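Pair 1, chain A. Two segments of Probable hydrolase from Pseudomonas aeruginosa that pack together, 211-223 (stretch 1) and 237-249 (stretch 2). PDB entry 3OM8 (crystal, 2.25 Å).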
# COMPACT_ATOMS: atom_id res chain seq x y z
N THR A 211 -13.88 -3.69 -4.48
CA THR A 211 -12.97 -2.82 -5.20
C THR A 211 -11.50 -3.07 -4.88
O THR A 211 -11.11 -3.08 -3.72
CB THR A 211 -13.28 -1.35 -4.88
OG1 THR A 211 -14.66 -1.08 -5.17
CG2 THR A 211 -12.39 -0.44 -5.70
N LEU A 212 -10.69 -3.26 -5.92
CA LEU A 212 -9.24 -3.24 -5.78
C LEU A 212 -8.69 -1.95 -6.38
O LEU A 212 -9.04 -1.59 -7.50
CB LEU A 212 -8.62 -4.43 -6.50
CG LEU A 212 -7.09 -4.39 -6.66
CD1 LEU A 212 -6.42 -4.47 -5.28
CD2 LEU A 212 -6.59 -5.52 -7.55
N VAL A 213 -7.83 -1.26 -5.64
CA VAL A 213 -7.17 -0.06 -6.13
C VAL A 213 -5.68 -0.30 -6.29
O VAL A 213 -4.99 -0.67 -5.34
CB VAL A 213 -7.35 1.12 -5.16
CG1 VAL A 213 -6.65 2.35 -5.71
CG2 VAL A 213 -8.81 1.39 -4.91
N ILE A 214 -5.18 -0.08 -7.51
CA ILE A 214 -3.75 -0.14 -7.80
C ILE A 214 -3.21 1.27 -7.95
O ILE A 214 -3.80 2.09 -8.67
CB ILE A 214 -3.48 -0.95 -9.08
CG1 ILE A 214 -4.08 -2.36 -8.94
CG2 ILE A 214 -1.99 -1.02 -9.38
CD1 ILE A 214 -3.94 -3.22 -10.16
N ALA A 215 -2.11 1.58 -7.26
CA ALA A 215 -1.53 2.92 -7.32
C ALA A 215 -0.03 2.87 -7.58
O ALA A 215 0.62 1.87 -7.29
CB ALA A 215 -1.81 3.69 -6.04
N GLY A 216 0.51 3.94 -8.16
CA GLY A 216 1.92 4.02 -8.46
C GLY A 216 2.56 4.98 -7.48
O GLY A 216 2.10 6.10 -7.31
N ALA A 217 3.62 4.54 -6.81
CA ALA A 217 4.26 5.36 -5.79
C ALA A 217 4.80 6.67 -6.35
O ALA A 217 4.89 7.66 -5.63
CB ALA A 217 5.38 4.58 -5.11
N TYR A 218 5.20 6.65 -7.62
CA TYR A 218 5.84 7.82 -8.23
C TYR A 218 4.94 8.55 -9.26
O TYR A 218 5.43 9.30 -10.12
CB TYR A 218 7.16 7.40 -8.86
CG TYR A 218 8.07 6.64 -7.92
CD1 TYR A 218 8.72 7.30 -6.88
CD2 TYR A 218 8.31 5.29 -8.08
CE1 TYR A 218 9.57 6.63 -6.02
CE2 TYR A 218 9.16 4.59 -7.22
CZ TYR A 218 9.78 5.27 -6.19
OH TYR A 218 10.63 4.61 -5.33
N ASP A 219 3.64 8.34 -9.14
CA ASP A 219 2.67 8.85 -10.10
C ASP A 219 2.42 10.33 -9.82
O ASP A 219 2.04 10.69 -8.70
CB ASP A 219 1.37 8.05 -9.94
CG ASP A 219 0.48 8.12 -11.16
OD1 ASP A 219 0.63 9.07 -11.95
OD2 ASP A 219 -0.38 7.23 -11.33
N THR A 220 2.65 11.17 -10.82
CA THR A 220 2.35 12.61 -10.74
C THR A 220 1.03 12.99 -11.41
O THR A 220 0.44 14.01 -11.07
CB THR A 220 3.45 13.47 -11.39
OG1 THR A 220 4.03 12.75 -12.49
CG2 THR A 220 4.53 13.79 -10.38
N VAL A 221 0.58 12.18 -12.35
CA VAL A 221 -0.74 12.36 -12.93
C VAL A 221 -1.83 12.06 -11.89
O VAL A 221 -2.55 12.96 -11.45
CB VAL A 221 -0.94 11.46 -14.16
CG1 VAL A 221 -2.32 11.68 -14.77
CG2 VAL A 221 0.14 11.73 -15.19
N THR A 222 -1.93 10.80 -11.48
CA THR A 222 -2.84 10.39 -10.43
C THR A 222 -2.01 9.93 -9.22
O THR A 222 -1.60 8.77 -9.14
CB THR A 222 -3.76 9.24 -10.89
OG1 THR A 222 -2.98 8.28 -11.62
CG2 THR A 222 -4.85 9.77 -11.81
N ALA A 223 -1.75 10.86 -8.31
CA ALA A 223 -0.86 10.63 -7.18
C ALA A 223 -1.26 9.41 -6.34
O ALA A 223 -2.45 9.07 -6.22
CB ALA A 223 -0.77 11.87 -6.32
N ALA A 237 -12.60 -2.09 0.35
CA ALA A 237 -11.66 -1.94 -0.76
C ALA A 237 -10.25 -2.33 -0.33
O ALA A 237 -9.88 -2.14 0.83
CB ALA A 237 -11.69 -0.50 -1.31
N ARG A 238 -9.48 -2.86 -1.27
CA ARG A 238 -8.07 -3.14 -1.05
C ARG A 238 -7.17 -2.19 -1.85
O ARG A 238 -7.59 -1.65 -2.88
CB ARG A 238 -7.74 -4.57 -1.46
CG ARG A 238 -8.31 -5.64 -0.58
CD ARG A 238 -7.38 -6.83 -0.60
NE ARG A 238 -7.44 -7.54 -1.87
CZ ARG A 238 -6.40 -7.73 -2.67
NH1 ARG A 238 -6.57 -8.41 -3.79
NH2 ARG A 238 -5.20 -7.25 -2.35
N LEU A 239 -5.94 -2.03 -1.39
CA LEU A 239 -4.95 -1.20 -2.07
C LEU A 239 -3.67 -2.00 -2.32
O LEU A 239 -3.11 -2.62 -1.42
CB LEU A 239 -4.63 0.04 -1.23
CG LEU A 239 -3.49 0.95 -1.73
CD1 LEU A 239 -3.97 1.73 -2.95
CD2 LEU A 239 -3.02 1.91 -0.66
N VAL A 240 -3.22 -1.97 -3.57
CA VAL A 240 -1.92 -2.49 -3.96
C VAL A 240 -1.08 -1.32 -4.47
O VAL A 240 -1.53 -0.58 -5.33
CB VAL A 240 -2.05 -3.55 -5.05
CG1 VAL A 240 -0.72 -3.76 -5.78
CG2 VAL A 240 -2.56 -4.87 -4.46
N THR A 241 0.12 -1.14 -3.95
CA THR A 241 0.95 -0.03 -4.40
C THR A 241 2.23 -0.54 -5.05
O THR A 241 3.03 -1.22 -4.41
CB THR A 241 1.31 0.90 -3.24
OG1 THR A 241 0.12 1.47 -2.71
CG2 THR A 241 2.23 2.01 -3.72
N LEU A 242 2.43 -0.21 -6.32
CA LEU A 242 3.62 -0.64 -7.03
C LEU A 242 4.62 0.50 -7.14
O LEU A 242 4.23 1.67 -7.09
CB LEU A 242 3.25 -1.17 -8.42
CG LEU A 242 2.20 -2.27 -8.39
CD1 LEU A 242 1.74 -2.65 -9.79
CD2 LEU A 242 2.73 -3.50 -7.64
N PRO A 243 5.91 0.18 -7.26
CA PRO A 243 6.90 1.26 -7.39
C PRO A 243 6.89 1.81 -8.82
O PRO A 243 7.95 1.92 -9.45
CB PRO A 243 8.22 0.54 -7.10
CG PRO A 243 8.00 -0.84 -7.61
CD PRO A 243 6.54 -1.15 -7.33
N ALA A 244 5.70 2.14 -9.32
CA ALA A 244 5.52 2.62 -10.68
C ALA A 244 5.22 4.11 -10.74
O ALA A 244 4.94 4.74 -9.72
CB ALA A 244 4.40 1.86 -11.37
N VAL A 245 5.28 4.64 -11.96
CA VAL A 245 4.84 6.00 -12.25
C VAL A 245 3.35 6.02 -12.59
O VAL A 245 2.53 6.12 -11.68
CB VAL A 245 5.68 6.64 -13.36
CG1 VAL A 245 5.28 8.10 -13.55
CG2 VAL A 245 7.17 6.53 -13.02
N HIS A 246 2.97 5.91 -13.86
CA HIS A 246 1.53 6.02 -14.18
C HIS A 246 0.90 4.84 -14.92
O HIS A 246 -0.27 4.52 -14.70
CB HIS A 246 1.20 7.34 -14.88
CG HIS A 246 -0.27 7.55 -15.10
ND1 HIS A 246 -1.16 7.69 -14.06
CD2 HIS A 246 -1.00 7.65 -16.24
CE1 HIS A 246 -2.38 7.86 -14.55
NE2 HIS A 246 -2.31 7.85 -15.87
N LEU A 247 1.64 4.20 -15.82
CA LEU A 247 1.10 3.04 -16.52
C LEU A 247 1.69 1.78 -15.89
O LEU A 247 2.58 1.14 -16.44
CB LEU A 247 1.43 3.10 -18.01
CG LEU A 247 0.90 4.30 -18.81
CD1 LEU A 247 1.67 4.46 -20.09
CD2 LEU A 247 -0.59 4.17 -19.12
N SER A 248 1.17 1.43 -14.72
CA SER A 248 1.80 0.38 -13.91
C SER A 248 1.71 -1.00 -14.57
O SER A 248 2.58 -1.84 -14.36
CB SER A 248 1.26 0.39 -12.48
OG SER A 248 -0.15 0.27 -12.46
N ASN A 249 0.70 -1.23 -15.41
CA ASN A 249 0.62 -2.47 -16.17
C ASN A 249 1.78 -2.60 -17.15
O ASN A 249 2.20 -3.71 -17.50
CB ASN A 249 -0.70 -2.61 -16.92
CG ASN A 249 -0.85 -1.57 -18.06
OD1 ASN A 249 -0.73 -0.37 -17.84
ND2 ASN A 249 -1.14 -2.06 -19.26

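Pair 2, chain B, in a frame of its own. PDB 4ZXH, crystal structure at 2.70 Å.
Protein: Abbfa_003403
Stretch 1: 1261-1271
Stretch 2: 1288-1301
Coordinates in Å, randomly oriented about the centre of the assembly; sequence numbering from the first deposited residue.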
# COMPACT_ATOMS: atom_id res chain seq x y z
N PRO B 1261 -36.22 -23.80 -41.90
CA PRO B 1261 -34.94 -24.50 -42.03
C PRO B 1261 -34.26 -24.63 -40.66
O PRO B 1261 -33.89 -23.62 -40.05
CB PRO B 1261 -34.14 -23.61 -42.99
CG PRO B 1261 -34.70 -22.25 -42.77
CD PRO B 1261 -36.15 -22.41 -42.40
N ILE B 1262 -34.14 -25.85 -40.17
CA ILE B 1262 -33.71 -26.09 -38.79
C ILE B 1262 -32.51 -27.01 -38.69
O ILE B 1262 -32.45 -28.04 -39.37
CB ILE B 1262 -34.86 -26.71 -37.96
CG1 ILE B 1262 -35.99 -25.70 -37.78
CG2 ILE B 1262 -34.37 -27.17 -36.60
CD1 ILE B 1262 -37.19 -26.31 -37.12
N LEU B 1263 -31.56 -26.64 -37.85
CA LEU B 1263 -30.50 -27.56 -37.45
C LEU B 1263 -30.75 -27.98 -36.01
O LEU B 1263 -30.71 -27.15 -35.09
CB LEU B 1263 -29.12 -26.90 -37.58
CG LEU B 1263 -27.93 -27.66 -36.98
CD1 LEU B 1263 -27.74 -28.96 -37.72
CD2 LEU B 1263 -26.66 -26.82 -37.04
N LEU B 1264 -31.04 -29.27 -35.81
CA LEU B 1264 -31.24 -29.79 -34.46
C LEU B 1264 -30.05 -30.63 -34.00
O LEU B 1264 -29.78 -31.69 -34.55
CB LEU B 1264 -32.52 -30.62 -34.38
CG LEU B 1264 -32.74 -31.37 -33.06
CD1 LEU B 1264 -32.91 -30.41 -31.92
CD2 LEU B 1264 -33.95 -32.28 -33.17
N VAL B 1265 -29.33 -30.13 -33.00
CA VAL B 1265 -28.18 -30.83 -32.44
C VAL B 1265 -28.64 -31.63 -31.23
O VAL B 1265 -29.05 -31.06 -30.21
CB VAL B 1265 -27.04 -29.85 -32.04
CG1 VAL B 1265 -25.89 -30.58 -31.42
CG2 VAL B 1265 -26.55 -29.05 -33.26
N LYS B 1266 -28.58 -32.96 -31.32
CA LYS B 1266 -29.07 -33.78 -30.23
C LYS B 1266 -27.94 -34.30 -29.36
O LYS B 1266 -26.93 -34.83 -29.86
CB LYS B 1266 -29.89 -34.95 -30.77
CG LYS B 1266 -30.30 -35.94 -29.69
CD LYS B 1266 -31.36 -36.90 -30.19
CE LYS B 1266 -31.62 -37.98 -29.17
NZ LYS B 1266 -32.21 -39.19 -29.84
N ALA B 1267 -28.10 -34.13 -28.06
CA ALA B 1267 -27.20 -34.73 -27.09
C ALA B 1267 -27.43 -36.24 -27.07
O ALA B 1267 -28.46 -36.70 -26.59
CB ALA B 1267 -27.44 -34.11 -25.71
N LYS B 1268 -26.49 -37.01 -27.62
CA LYS B 1268 -26.74 -38.43 -27.87
C LYS B 1268 -26.57 -39.27 -26.62
O LYS B 1268 -27.02 -40.41 -26.57
CB LYS B 1268 -25.83 -38.96 -28.99
CG LYS B 1268 -24.42 -39.38 -28.56
CD LYS B 1268 -23.57 -39.80 -29.77
CE LYS B 1268 -22.10 -39.93 -29.41
NZ LYS B 1268 -21.20 -39.93 -30.62
N ASP B 1269 -25.95 -38.70 -25.59
CA ASP B 1269 -25.71 -39.44 -24.36
C ASP B 1269 -26.77 -39.14 -23.29
O ASP B 1269 -26.64 -39.58 -22.14
CB ASP B 1269 -24.31 -39.14 -23.82
CG ASP B 1269 -23.20 -39.55 -24.81
OD1 ASP B 1269 -23.22 -40.69 -25.31
OD2 ASP B 1269 -22.30 -38.71 -25.08
N GLU B 1270 -27.81 -38.40 -23.66
CA GLU B 1270 -28.89 -38.09 -22.72
C GLU B 1270 -29.74 -39.33 -22.42
O GLU B 1270 -30.29 -39.95 -23.33
CB GLU B 1270 -29.75 -36.94 -23.26
CG GLU B 1270 -30.96 -36.55 -22.41
CD GLU B 1270 -30.63 -36.36 -20.94
OE1 GLU B 1270 -29.76 -35.50 -20.63
OE2 GLU B 1270 -31.24 -37.06 -20.10
N GLN B 1271 -29.84 -39.69 -21.15
CA GLN B 1271 -30.56 -40.89 -20.69
C GLN B 1271 -32.05 -40.79 -20.90
O GLN B 1271 -32.71 -41.80 -21.19
CB GLN B 1271 -30.30 -41.15 -19.20
CG GLN B 1271 -28.87 -41.51 -18.83
CD GLN B 1271 -28.35 -42.73 -19.55
OE1 GLN B 1271 -29.08 -43.70 -19.74
NE2 GLN B 1271 -27.09 -42.68 -19.96
N LEU B 1288 -35.78 -30.27 -41.67
CA LEU B 1288 -35.04 -30.41 -40.43
C LEU B 1288 -33.82 -31.34 -40.54
O LEU B 1288 -33.95 -32.53 -40.81
CB LEU B 1288 -35.96 -30.91 -39.33
CG LEU B 1288 -35.26 -31.09 -37.98
CD1 LEU B 1288 -36.06 -30.41 -36.91
CD2 LEU B 1288 -35.08 -32.55 -37.66
N THR B 1289 -32.64 -30.78 -40.29
CA THR B 1289 -31.39 -31.55 -40.30
C THR B 1289 -30.98 -31.90 -38.87
O THR B 1289 -30.89 -31.01 -38.02
CB THR B 1289 -30.27 -30.75 -40.99
OG1 THR B 1289 -30.70 -30.36 -42.30
CG2 THR B 1289 -28.99 -31.56 -41.09
N GLN B 1290 -30.73 -33.18 -38.60
CA GLN B 1290 -30.33 -33.60 -37.25
C GLN B 1290 -28.90 -34.16 -37.14
O GLN B 1290 -28.43 -34.90 -38.01
CB GLN B 1290 -31.32 -34.64 -36.72
CG GLN B 1290 -31.09 -34.97 -35.27
CD GLN B 1290 -32.03 -36.04 -34.75
OE1 GLN B 1290 -33.18 -36.14 -35.18
NE2 GLN B 1290 -31.53 -36.87 -33.82
N VAL B 1291 -28.20 -33.81 -36.07
CA VAL B 1291 -26.80 -34.21 -35.88
C VAL B 1291 -26.64 -34.66 -34.44
O VAL B 1291 -26.92 -33.90 -33.51
CB VAL B 1291 -25.80 -33.03 -36.19
CG1 VAL B 1291 -24.39 -33.40 -35.81
CG2 VAL B 1291 -25.84 -32.63 -37.65
N ASP B 1292 -26.22 -35.90 -34.24
CA ASP B 1292 -26.08 -36.46 -32.90
C ASP B 1292 -24.63 -36.31 -32.38
O ASP B 1292 -23.70 -36.87 -32.95
CB ASP B 1292 -26.52 -37.93 -32.87
CG ASP B 1292 -28.01 -38.11 -33.22
OD1 ASP B 1292 -28.75 -37.11 -33.24
OD2 ASP B 1292 -28.43 -39.27 -33.48
N LEU B 1293 -24.48 -35.59 -31.28
CA LEU B 1293 -23.17 -35.22 -30.75
C LEU B 1293 -23.00 -35.68 -29.31
O LEU B 1293 -23.96 -35.68 -28.55
CB LEU B 1293 -22.99 -33.70 -30.83
CG LEU B 1293 -22.86 -33.11 -32.22
CD1 LEU B 1293 -22.42 -31.67 -32.13
CD2 LEU B 1293 -21.84 -33.92 -32.98
N PRO B 1294 -21.78 -36.04 -28.91
CA PRO B 1294 -21.48 -36.41 -27.51
C PRO B 1294 -21.99 -35.41 -26.48
O PRO B 1294 -21.97 -34.21 -26.72
CB PRO B 1294 -19.96 -36.46 -27.48
CG PRO B 1294 -19.60 -36.86 -28.87
CD PRO B 1294 -20.59 -36.15 -29.76
N GLY B 1295 -22.45 -35.93 -25.34
CA GLY B 1295 -22.90 -35.11 -24.22
C GLY B 1295 -24.34 -35.40 -23.88
O GLY B 1295 -25.04 -36.07 -24.66
N ASP B 1296 -24.81 -34.93 -22.72
CA ASP B 1296 -26.23 -35.04 -22.37
C ASP B 1296 -26.86 -33.67 -22.49
O ASP B 1296 -26.25 -32.76 -23.04
CB ASP B 1296 -26.44 -35.63 -20.97
CG ASP B 1296 -25.74 -34.85 -19.86
OD1 ASP B 1296 -25.74 -33.60 -19.86
OD2 ASP B 1296 -25.19 -35.50 -18.95
N HIS B 1297 -28.07 -33.53 -21.95
CA HIS B 1297 -28.85 -32.31 -22.11
C HIS B 1297 -28.13 -31.07 -21.60
O HIS B 1297 -28.24 -29.99 -22.18
CB HIS B 1297 -30.20 -32.44 -21.41
CG HIS B 1297 -31.12 -31.30 -21.68
ND1 HIS B 1297 -31.65 -31.05 -22.93
CD2 HIS B 1297 -31.59 -30.32 -20.87
CE1 HIS B 1297 -32.43 -29.99 -22.87
NE2 HIS B 1297 -32.41 -29.52 -21.63
N SER B 1298 -27.40 -31.21 -20.50
CA SER B 1298 -26.57 -30.11 -20.01
C SER B 1298 -25.13 -30.07 -20.59
O SER B 1298 -24.68 -29.02 -21.04
CB SER B 1298 -26.50 -30.17 -18.49
OG SER B 1298 -27.64 -29.52 -17.96
N SER B 1299 -24.44 -31.20 -20.59
CA SER B 1299 -23.02 -31.25 -20.88
C SER B 1299 -22.69 -30.99 -22.34
O SER B 1299 -21.53 -30.75 -22.69
CB SER B 1299 -22.43 -32.60 -20.46
OG SER B 1299 -23.04 -33.67 -21.17
N ILE B 1300 -23.70 -31.03 -23.21
CA ILE B 1300 -23.52 -30.69 -24.62
C ILE B 1300 -22.94 -29.27 -24.75
O ILE B 1300 -22.20 -28.98 -25.70
CB ILE B 1300 -24.88 -30.83 -25.40
CG1 ILE B 1300 -24.71 -30.58 -26.90
CG2 ILE B 1300 -25.92 -29.89 -24.84
CD1 ILE B 1300 -24.00 -31.65 -27.63
N MET B 1301 -23.21 -28.42 -23.76
CA MET B 1301 -22.74 -27.04 -23.75
C MET B 1301 -21.46 -26.80 -22.93
O MET B 1301 -21.02 -25.65 -22.79
CB MET B 1301 -23.87 -26.12 -23.24
CG MET B 1301 -25.18 -26.24 -24.05
SD MET B 1301 -25.26 -25.41 -25.67
CE MET B 1301 -24.42 -26.61 -26.68

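In both pairs two neighbouring parallel strands run side by side and then leave the sheet through loops that remain in contact. The central backbones superpose with an RMSD of 0.8 Å; the strand axes approach to 4.7 Å and cross at -21° in pair 1 and -25° in pair 2. The hydrogen-bond ladder is conserved rung for rung: R238(A) N to T211(A) O (3.0 Å) corresponds to T1289(B) N to I1262(B) O (2.9 Å), and the ladder ends with A217(A) N to L242(A) O (2.9 Å) and K1268(B) N to L1293(B) O (3.0 Å). Each first strand then enters a type I turn, G216(A) to D219(A) and A1267(B) to E1270(B).

On the face carrying L212(A), I214(A), R238(A), V240(A) and L242(A), the packing is largely apolar in both pairs. L212(A) and L1263(B) share the t,p rotamer and reach matched valines, with L212(A) CD1 4.0 Å from V240(A) CG2 and L1263(B) CD1 4.1 Å from V1291(B) CG2. One step on, I214(A) CG2 lies 4.1 Å from L242(A) CD1, while the smaller V1265(B) places CG1 3.7 Å from L1293(B) CD1. R238(A) lays its guanidinium over L212(A) CD1, where pair 2 has the short T1289(B).

The other face differs more. At the start of the ladder T211(A) CB lies 4.0 Å from A237(A) CB, whereas in pair 2 larger side chains fill the matched site, with I1262(B) CG2 3.7 Å from L1288(B) CD1. In pair 1, L239(A) CD1 bridges V213(A) CG1 (3.9 Å) and A215(A) CB (4.2 Å). The matched Q1290(B) is polar: its NE2 lies 3.6 Å from K1266(B) CD and donates to D1292(B) OD1 (2.8 Å). At the position of A215(A), pair 2 thus has an extended lysine in contact with the glutamine, where pair 1 has a methyl group in contact with a leucine.

At the strand end, G216(A) has no side chain, and a CB there would clash with the carbonyl oxygens of A244(A) and V245(A). Pair 2 accommodates A1267(B), whose CB sits 3.2 Å from D1296(B) O and 4.2 Å from I1300(B) CB.

Beyond the matched prolines P243(A) and P1294(B), a backbone amide of each turn is held by the opposing loop: Y218(A) N donates to A244(A) O and D1269(B) N to G1295(B) O, both at 2.9 Å. D1269(B) OD2 also accepts from G1295(B) N (2.8 Å), whereas the Y218(A) ring packs its CE2 4.2 Å from P243(A) CB. The next acidic residue engages a matched histidine differently. D219(A) OD2 accepts from the H246(A) ring ND1 (2.9 Å), and V221(A) CB covers one face of that ring; the longer E1270(B) instead uses OE1 to accept from the backbone H1297(B) N (2.9 Å).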